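PDB 3LQY: putative isochorismatase hydrolase from Oleispira antarctica, which probably acts as a hydrolase of the isochorismatase family, although its substrate is not known. Local coordinates for residues 7-15 and 113-121; 96-105 and 129-139. All coordinates share one frame; numbering follows the deposited sequence.

From the N terminus the chain first lays down strand 8-13, then runs through helix 33-49 and strands 54-59 and 90-93 before reaching 96-105, the first segment of contact 2. Helix 104-110 leads on to strand 115-121, which returns to the side of strand 8-13 and closes the long loop of contact 1. The next helix, 128-137, then closes contact 2 against 96-105. The loops cross because contact 2 opens inside the loop of contact 1 and closes at 129-139, after contact 1 has closed. Contact 1 joins the two middle strands of the parallel sheet; contact 2 packs a loop and helix start against the following helix. Ile13 meets Ser98, and Ile118 meets Thr131, where the layers touch.

Contact 1 of 2, residues 7-15 and 113-121; sequences TTALLLIDF and IKKLVIVGA
Thr7 O is gripped by two successive backbone amides, Lys114 N at 2.8 Å in the carbonyl plane and Lys115 N at 3.1 Å, tilted from that plane. From there strands 8-13 and 115-121 run parallel, their short axes 14° apart, with backbone bonds alternating from Ala9 to Ala121. Ala9 suits a tight place: Ile113 CD1 presses on its CB at 3.5 Å. On the opposite face, Leu10 has CG anti to its backbone N (chi1 171°), and its CD1 reaches Val117 CG1 at 3.8 Å and also Val119 CG1. Leu12 lies alongside Val119, pointing the same way, while helix 33-49 packs on Leu10 and Val119. At the C-terminal end Gly120 CA sits over one face of the Phe15 ring, 3.8 Å from its centroid, a CH-pi contact, and Val119 CG2 meets the ring's edge. Gly120 has phi 125°, and a CB would collide with Ile13 O, so only glycine fits. A water bridges Asp14 OD2 and Ala121 O, and Lys93 makes a long, weak ion pair with the same carboxylate. The chemistry implies an apolar, backbone-paired sheet centre and polar Asp14 with its water at the C-terminal strand ends, where parallel α/β folds usually have active sites.

Contact 2 of 2, residues 96-105 and 129-139; sequences INSFRDTDLK and AVTRAAEDLGY
Phe99 inserts its ring between Leu137 and its own segment's Leu104, the tightly packed part of the contact. Leu137 CD1 stands over the centre of one face, 3.7 Å from the ring centroid and 12° off the normal, a CH-pi contact; Leu104 CD2 covers the opposite face. Val130 CG2 comes to 3.7 Å from Phe99 CE2, its side chain crossing the phenylalanine at about a right angle, and Ala133 and Ala134 are small enough to let the ring approach the helix. Phe99 CG, anti to the carbonyl carbon (chi1 -68°), carries the ring between the two leucines. An alanine here is likely to open a gap between Leu104 and Leu137 and leave both without their aromatic partner. The ring is carried by a type I turn from Asn97 to Arg100, and Asn97 OD1 accepts from Phe99 N at 2.9 Å, an Asx turn. The facing helix 128-137 ends in a Schellman motif at Gly138, whose positive phi suits glycine. Toward solvent the contact thins: Lys105 CG comes to 4.0 Å from Tyr139 OH, its CE stays 4.4 Å from Leu137 CD2, and at the other end exposed Ile96 CG2 touches Ala129 CB at 4.0 Å.

Contact 1 of 2, residues 7-15 and 113-121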
loop_
_atom_site.group_PDB
_atom_site.type_symbol
_atom_site.label_atom_id
_atom_site.label_comp_id
_atom_site.label_asym_id
_atom_site.label_seq_id
_atom_site.Cartn_x
_atom_site.Cartn_y
_atom_site.Cartn_z
ATOM N N THR A 7 -3.425 -14.164 -11.700
ATOM C CA THR A 7 -4.280 -12.975 -11.701
ATOM C C THR A 7 -4.220 -12.245 -10.360
ATOM O O THR A 7 -5.115 -11.469 -10.035
ATOM C CB THR A 7 -5.733 -13.349 -12.010
ATOM O OG1 THR A 7 -6.206 -14.242 -10.994
ATOM C CG2 THR A 7 -5.843 -14.044 -13.361
ATOM N N THR A 8 -3.145 -12.468 -9.597
ATOM C CA THR A 8 -2.893 -11.724 -8.371
ATOM C C THR A 8 -1.808 -10.694 -8.626
ATOM O O THR A 8 -0.716 -11.024 -9.089
ATOM C CB THR A 8 -2.531 -12.658 -7.186
ATOM O OG1 THR A 8 -3.552 -13.664 -7.046
ATOM C CG2 THR A 8 -2.381 -11.861 -5.880
ATOM N N ALA A 9 -2.150 -9.437 -8.328
ATOM C CA ALA A 9 -1.270 -8.294 -8.473
ATOM C C ALA A 9 -0.774 -7.885 -7.097
ATOM O O ALA A 9 -1.541 -7.880 -6.116
ATOM C CB ALA A 9 -2.036 -7.145 -9.099
ATOM N N LEU A 10 0.497 -7.541 -6.987
ATOM C CA LEU A 10 1.002 -6.875 -5.774
ATOM C C LEU A 10 0.763 -5.383 -5.947
ATOM O O LEU A 10 1.114 -4.796 -6.973
ATOM C CB LEU A 10 2.466 -7.206 -5.519
ATOM C CG LEU A 10 3.269 -6.465 -4.438
ATOM C CD1 LEU A 10 2.873 -6.989 -3.016
ATOM C CD2 LEU A 10 4.765 -6.633 -4.780
ATOM N N LEU A 11 0.097 -4.796 -4.955
ATOM C CA LEU A 11 -0.359 -3.412 -5.001
ATOM C C LEU A 11 0.304 -2.670 -3.873
ATOM O O LEU A 11 0.018 -2.901 -2.678
ATOM C CB LEU A 11 -1.873 -3.331 -4.872
ATOM C CG LEU A 11 -2.573 -1.993 -5.111
ATOM C CD1 LEU A 11 -2.258 -1.444 -6.467
ATOM C CD2 LEU A 11 -4.078 -2.189 -4.975
ATOM N N LEU A 12 1.193 -1.768 -4.238
ATOM C CA LEU A 12 1.953 -1.069 -3.255
ATOM C C LEU A 12 1.389 0.329 -3.142
ATOM O O LEU A 12 1.442 1.125 -4.087
ATOM C CB LEU A 12 3.436 -1.031 -3.682
ATOM C CG LEU A 12 4.061 -2.414 -4.013
ATOM C CD1 LEU A 12 3.898 -2.838 -5.493
ATOM C CD2 LEU A 12 5.536 -2.468 -3.605
ATOM N N ILE A 13 0.881 0.650 -1.964
ATOM C CA ILE A 13 0.204 1.926 -1.720
ATOM C C ILE A 13 1.118 2.914 -1.030
ATOM O O ILE A 13 1.421 2.765 0.138
ATOM C CB ILE A 13 -1.063 1.726 -0.809
ATOM C CG1 ILE A 13 -2.032 0.713 -1.429
ATOM C CG2 ILE A 13 -1.758 3.081 -0.603
ATOM C CD1 ILE A 13 -2.630 1.145 -2.765
ATOM N N ASP A 14 1.599 3.902 -1.792
ATOM C CA ASP A 14 2.209 5.090 -1.264
ATOM C C ASP A 14 3.409 4.837 -0.371
ATOM O O ASP A 14 3.517 5.440 0.693
ATOM C CB ASP A 14 1.219 5.991 -0.503
ATOM C CG ASP A 14 0.048 6.480 -1.343
ATOM O OD1 ASP A 14 0.005 6.225 -2.550
ATOM O OD2 ASP A 14 -0.892 7.098 -0.737
ATOM N N PHE A 15 4.361 4.022 -0.823
ATOM C CA PHE A 15 5.600 3.905 -0.077
ATOM C C PHE A 15 6.486 5.086 -0.535
ATOM O O PHE A 15 7.433 4.909 -1.292
ATOM C CB PHE A 15 6.294 2.558 -0.348
ATOM C CG PHE A 15 6.005 1.476 0.660
ATOM C CD1 PHE A 15 6.256 1.673 2.011
ATOM C CD2 PHE A 15 5.556 0.239 0.252
ATOM C CE1 PHE A 15 6.072 0.692 2.912
ATOM C CE2 PHE A 15 5.358 -0.774 1.163
ATOM C CZ PHE A 15 5.599 -0.549 2.511
ATOM N N ILE A 113 -6.694 -8.788 -13.647
ATOM C CA ILE A 113 -6.469 -9.030 -12.223
ATOM C C ILE A 113 -7.758 -9.450 -11.497
ATOM O O ILE A 113 -8.821 -8.866 -11.706
ATOM C CB ILE A 113 -5.849 -7.785 -11.510
ATOM C CG1 ILE A 113 -4.444 -7.459 -12.065
ATOM C CG2 ILE A 113 -5.796 -8.001 -10.011
ATOM C CD1 ILE A 113 -3.413 -8.591 -11.938
ATOM N N LYS A 114 -7.622 -10.454 -10.629
ATOM C CA LYS A 114 -8.725 -11.014 -9.830
ATOM C C LYS A 114 -8.514 -10.846 -8.346
ATOM O O LYS A 114 -9.487 -10.782 -7.584
ATOM C CB LYS A 114 -8.854 -12.521 -10.069
ATOM C CG LYS A 114 -9.282 -12.948 -11.443
ATOM C CD LYS A 114 -10.556 -12.287 -11.940
ATOM C CE LYS A 114 -10.813 -12.692 -13.366
ATOM N NZ LYS A 114 -11.973 -11.988 -13.946
ATOM N N LYS A 115 -7.253 -10.866 -7.932
ATOM C CA LYS A 115 -6.902 -10.847 -6.530
ATOM C C LYS A 115 -5.814 -9.805 -6.335
ATOM O O LYS A 115 -5.198 -9.372 -7.309
ATOM C CB LYS A 115 -6.373 -12.210 -6.099
ATOM C CG LYS A 115 -7.282 -13.388 -6.461
ATOM C CD LYS A 115 -6.540 -14.714 -6.331
ATOM C CE LYS A 115 -6.120 -15.030 -4.875
ATOM N NZ LYS A 115 -5.523 -16.430 -4.760
ATOM N N LEU A 116 -5.595 -9.416 -5.080
ATOM C CA LEU A 116 -4.630 -8.373 -4.723
ATOM C C LEU A 116 -3.871 -8.762 -3.462
ATOM O O LEU A 116 -4.432 -9.349 -2.534
ATOM C CB LEU A 116 -5.327 -7.040 -4.477
ATOM C CG LEU A 116 -6.157 -6.442 -5.607
ATOM C CD1 LEU A 116 -6.893 -5.185 -5.137
ATOM C CD2 LEU A 116 -5.331 -6.169 -6.825
ATOM N N VAL A 117 -2.582 -8.423 -3.437
ATOM C CA VAL A 117 -1.780 -8.494 -2.209
ATOM C C VAL A 117 -1.377 -7.055 -1.922
ATOM O O VAL A 117 -0.771 -6.412 -2.773
ATOM C CB VAL A 117 -0.535 -9.382 -2.359
ATOM C CG1 VAL A 117 0.392 -9.221 -1.138
ATOM C CG2 VAL A 117 -0.937 -10.830 -2.519
ATOM N N ILE A 118 -1.782 -6.553 -0.751
ATOM C CA ILE A 118 -1.732 -5.108 -0.443
ATOM C C ILE A 118 -0.665 -4.806 0.577
ATOM O O ILE A 118 -0.577 -5.477 1.608
ATOM C CB ILE A 118 -3.111 -4.631 0.036
ATOM C CG1 ILE A 118 -4.086 -4.652 -1.155
ATOM C CG2 ILE A 118 -3.055 -3.260 0.677
ATOM C CD1 ILE A 118 -5.581 -4.815 -0.750
ATOM N N VAL A 119 0.169 -3.816 0.268
ATOM C CA VAL A 119 1.211 -3.362 1.172
ATOM C C VAL A 119 1.252 -1.830 1.079
ATOM O O VAL A 119 0.707 -1.232 0.155
ATOM C CB VAL A 119 2.587 -4.013 0.841
ATOM C CG1 VAL A 119 2.448 -5.564 0.733
ATOM C CG2 VAL A 119 3.223 -3.388 -0.427
ATOM N N GLY A 120 1.878 -1.197 2.046
ATOM C CA GLY A 120 2.024 0.256 1.987
ATOM C C GLY A 120 1.511 1.018 3.204
ATOM O O GLY A 120 1.577 0.538 4.320
ATOM N N ALA A 121 1.006 2.212 2.969
ATOM C CA ALA A 121 0.778 3.175 4.054
ATOM C C ALA A 121 -0.324 4.153 3.636
ATOM O O ALA A 121 -0.487 4.409 2.447
ATOM C CB ALA A 121 2.066 3.917 4.378
HETATM O O HOH W 1 -0.755 7.017 1.889
#

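Contact 2 of 2, residues 96-105 and 129-139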
loop_
_atom_site.group_PDB
_atom_site.type_symbol
_atom_site.label_atom_id
_atom_site.label_comp_id
_atom_site.label_asym_id
_atom_site.label_seq_id
_atom_site.Cartn_x
_atom_site.Cartn_y
_atom_site.Cartn_z
ATOM N N ILE A 96 -8.123 9.683 -0.542
ATOM C CA ILE A 96 -7.675 8.631 0.336
ATOM C C ILE A 96 -7.788 7.260 -0.354
ATOM O O ILE A 96 -6.847 6.442 -0.328
ATOM C CB ILE A 96 -8.498 8.633 1.664
ATOM C CG1 ILE A 96 -8.357 9.958 2.397
ATOM C CG2 ILE A 96 -8.083 7.494 2.552
ATOM C CD1 ILE A 96 -9.551 10.319 3.248
ATOM N N ASN A 97 -9.002 6.986 -0.865
ATOM C CA ASN A 97 -9.297 5.770 -1.598
ATOM C C ASN A 97 -8.595 5.744 -2.931
ATOM O O ASN A 97 -8.827 6.619 -3.749
ATOM C CB ASN A 97 -10.816 5.716 -1.815
ATOM C CG ASN A 97 -11.298 4.471 -2.543
ATOM O OD1 ASN A 97 -10.516 3.706 -3.085
ATOM N ND2 ASN A 97 -12.637 4.231 -2.496
ATOM N N SER A 98 -7.817 4.693 -3.174
ATOM C CA SER A 98 -6.964 4.602 -4.355
ATOM C C SER A 98 -7.764 4.363 -5.650
ATOM O O SER A 98 -7.231 4.545 -6.753
ATOM C CB SER A 98 -5.903 3.498 -4.174
ATOM O OG SER A 98 -4.900 3.856 -3.238
ATOM N N PHE A 99 -9.034 3.970 -5.534
ATOM C CA PHE A 99 -9.909 3.850 -6.725
ATOM C C PHE A 99 -10.615 5.147 -7.070
ATOM O O PHE A 99 -11.234 5.222 -8.122
ATOM C CB PHE A 99 -11.024 2.793 -6.520
ATOM C CG PHE A 99 -10.519 1.386 -6.430
ATOM C CD1 PHE A 99 -10.297 0.639 -7.575
ATOM C CD2 PHE A 99 -10.265 0.808 -5.201
ATOM C CE1 PHE A 99 -9.805 -0.657 -7.500
ATOM C CE2 PHE A 99 -9.749 -0.479 -5.116
ATOM C CZ PHE A 99 -9.539 -1.222 -6.271
ATOM N N ARG A 100 -10.633 6.123 -6.173
ATOM C CA ARG A 100 -11.442 7.325 -6.375
ATOM C C ARG A 100 -10.789 8.332 -7.303
ATOM O O ARG A 100 -9.710 8.862 -6.993
ATOM C CB ARG A 100 -11.730 7.992 -5.048
ATOM C CG ARG A 100 -12.619 9.187 -5.137
ATOM C CD ARG A 100 -13.151 9.549 -3.778
ATOM N NE ARG A 100 -13.728 10.884 -3.771
ATOM C CZ ARG A 100 -14.063 11.563 -2.678
ATOM N NH1 ARG A 100 -13.913 11.022 -1.476
ATOM N NH2 ARG A 100 -14.575 12.788 -2.789
ATOM N N ASP A 101 -11.480 8.622 -8.408
ATOM C CA ASP A 101 -10.983 9.551 -9.466
ATOM C C ASP A 101 -9.615 9.160 -10.035
ATOM O O ASP A 101 -8.902 10.000 -10.581
ATOM C CB ASP A 101 -10.936 11.012 -8.959
ATOM C CG ASP A 101 -12.315 11.548 -8.557
ATOM O OD1 ASP A 101 -13.325 11.185 -9.201
ATOM O OD2 ASP A 101 -12.376 12.351 -7.598
ATOM N N THR A 102 -9.253 7.891 -9.904
ATOM C CA THR A 102 -8.022 7.369 -10.451
ATOM C C THR A 102 -8.373 6.354 -11.510
ATOM O O THR A 102 -9.519 6.026 -11.710
ATOM C CB THR A 102 -7.127 6.661 -9.387
ATOM O OG1 THR A 102 -7.655 5.355 -9.109
ATOM C CG2 THR A 102 -7.012 7.496 -8.144
ATOM N N ASP A 103 -7.336 5.849 -12.152
ATOM C CA ASP A 103 -7.434 4.864 -13.207
ATOM C C ASP A 103 -7.193 3.476 -12.660
ATOM O O ASP A 103 -6.983 2.546 -13.430
ATOM C CB ASP A 103 -6.336 5.150 -14.243
ATOM C CG ASP A 103 -6.448 6.541 -14.865
ATOM O OD1 ASP A 103 -7.538 7.149 -14.755
ATOM O OD2 ASP A 103 -5.456 7.023 -15.466
ATOM N N LEU A 104 -7.181 3.328 -11.339
ATOM C CA LEU A 104 -6.748 2.054 -10.751
ATOM C C LEU A 104 -7.550 0.864 -11.258
ATOM O O LEU A 104 -6.969 -0.161 -11.639
ATOM C CB LEU A 104 -6.776 2.084 -9.236
ATOM C CG LEU A 104 -6.279 0.758 -8.636
ATOM C CD1 LEU A 104 -4.795 0.528 -8.999
ATOM C CD2 LEU A 104 -6.530 0.709 -7.111
ATOM N N LYS A 105 -8.869 1.007 -11.281
ATOM C CA LYS A 105 -9.750 -0.083 -11.695
ATOM C C LYS A 105 -9.446 -0.433 -13.141
ATOM O O LYS A 105 -9.066 -1.570 -13.447
ATOM C CB LYS A 105 -11.227 0.308 -11.539
ATOM C CG LYS A 105 -12.211 -0.880 -11.558
ATOM C CD LYS A 105 -13.672 -0.391 -11.575
ATOM C CE LYS A 105 -14.686 -1.552 -11.552
ATOM N NZ LYS A 105 -15.991 -1.175 -12.190
ATOM N N ALA A 129 -8.892 1.910 3.380
ATOM C CA ALA A 129 -9.765 2.331 2.272
ATOM C C ALA A 129 -9.656 1.433 1.060
ATOM O O ALA A 129 -10.642 1.061 0.485
ATOM C CB ALA A 129 -9.455 3.804 1.819
ATOM N N VAL A 130 -8.436 1.133 0.622
ATOM C CA VAL A 130 -8.324 0.360 -0.619
ATOM C C VAL A 130 -8.766 -1.086 -0.423
ATOM O O VAL A 130 -9.322 -1.694 -1.352
ATOM C CB VAL A 130 -6.880 0.422 -1.266
ATOM C CG1 VAL A 130 -5.870 -0.392 -0.489
ATOM C CG2 VAL A 130 -6.946 -0.058 -2.698
ATOM N N THR A 131 -8.486 -1.658 0.738
ATOM C CA THR A 131 -8.839 -3.044 0.964
ATOM C C THR A 131 -10.361 -3.213 0.961
ATOM O O THR A 131 -10.904 -4.100 0.295
ATOM C CB THR A 131 -8.252 -3.568 2.276
ATOM O OG1 THR A 131 -6.835 -3.335 2.264
ATOM C CG2 THR A 131 -8.507 -5.047 2.421
ATOM N N ARG A 132 -11.054 -2.335 1.662
ATOM C CA ARG A 132 -12.520 -2.399 1.743
ATOM C C ARG A 132 -13.146 -2.043 0.427
ATOM O O ARG A 132 -14.108 -2.694 0.015
ATOM C CB ARG A 132 -13.020 -1.449 2.819
ATOM C CG ARG A 132 -12.577 -1.871 4.180
ATOM C CD ARG A 132 -13.255 -1.008 5.236
ATOM N NE ARG A 132 -12.765 -1.278 6.574
ATOM C CZ ARG A 132 -13.499 -1.505 7.667
ATOM N NH1 ARG A 132 -14.841 -1.571 7.633
ATOM N NH2 ARG A 132 -12.875 -1.700 8.801
ATOM N N ALA A 133 -12.576 -1.067 -0.290
ATOM C CA ALA A 133 -13.112 -0.721 -1.604
ATOM C C ALA A 133 -12.942 -1.883 -2.597
ATOM O O ALA A 133 -13.870 -2.197 -3.378
ATOM C CB ALA A 133 -12.464 0.562 -2.142
ATOM N N ALA A 134 -11.763 -2.515 -2.559
ATOM C CA ALA A 134 -11.439 -3.608 -3.472
ATOM C C ALA A 134 -12.307 -4.842 -3.224
ATOM O O ALA A 134 -12.829 -5.420 -4.162
ATOM C CB ALA A 134 -9.953 -3.974 -3.395
ATOM N N GLU A 135 -12.400 -5.262 -1.968
ATOM C CA GLU A 135 -13.195 -6.435 -1.616
ATOM C C GLU A 135 -14.637 -6.185 -2.051
ATOM O O GLU A 135 -15.280 -7.064 -2.640
ATOM C CB GLU A 135 -13.079 -6.716 -0.124
ATOM C CG GLU A 135 -13.525 -8.123 0.285
ATOM C CD GLU A 135 -15.015 -8.284 0.225
ATOM O OE1 GLU A 135 -15.704 -7.238 0.334
ATOM O OE2 GLU A 135 -15.498 -9.430 0.088
ATOM N N ASP A 136 -15.155 -4.988 -1.782
ATOM C CA ASP A 136 -16.515 -4.615 -2.235
ATOM C C ASP A 136 -16.673 -4.601 -3.742
ATOM O O ASP A 136 -17.755 -4.862 -4.260
ATOM C CB ASP A 136 -16.946 -3.244 -1.706
ATOM C CG ASP A 136 -17.310 -3.259 -0.244
ATOM O OD1 ASP A 136 -17.520 -4.355 0.347
ATOM O OD2 ASP A 136 -17.411 -2.142 0.343
ATOM N N LEU A 137 -15.602 -4.308 -4.467
ATOM C CA LEU A 137 -15.665 -4.339 -5.920
ATOM C C LEU A 137 -15.580 -5.749 -6.454
ATOM O O LEU A 137 -15.850 -5.952 -7.619
ATOM C CB LEU A 137 -14.527 -3.524 -6.527
ATOM C CG LEU A 137 -14.715 -2.009 -6.489
ATOM C CD1 LEU A 137 -13.386 -1.309 -6.952
ATOM C CD2 LEU A 137 -15.919 -1.569 -7.320
ATOM N N GLY A 138 -15.132 -6.694 -5.636
ATOM C CA GLY A 138 -15.048 -8.079 -6.042
ATOM C C GLY A 138 -13.704 -8.778 -6.063
ATOM O O GLY A 138 -13.655 -9.968 -6.382
ATOM N N TYR A 139 -12.609 -8.078 -5.749
ATOM C CA TYR A 139 -11.303 -8.721 -5.673
ATOM C C TYR A 139 -11.140 -9.510 -4.405
ATOM O O TYR A 139 -11.633 -9.092 -3.357
ATOM C CB TYR A 139 -10.169 -7.664 -5.705
ATOM C CG TYR A 139 -10.236 -6.762 -6.915
ATOM C CD1 TYR A 139 -9.621 -7.117 -8.111
ATOM C CD2 TYR A 139 -10.909 -5.542 -6.861
ATOM C CE1 TYR A 139 -9.707 -6.308 -9.221
ATOM C CE2 TYR A 139 -10.988 -4.706 -7.973
ATOM C CZ TYR A 139 -10.386 -5.092 -9.158
ATOM O OH TYR A 139 -10.447 -4.252 -10.269
#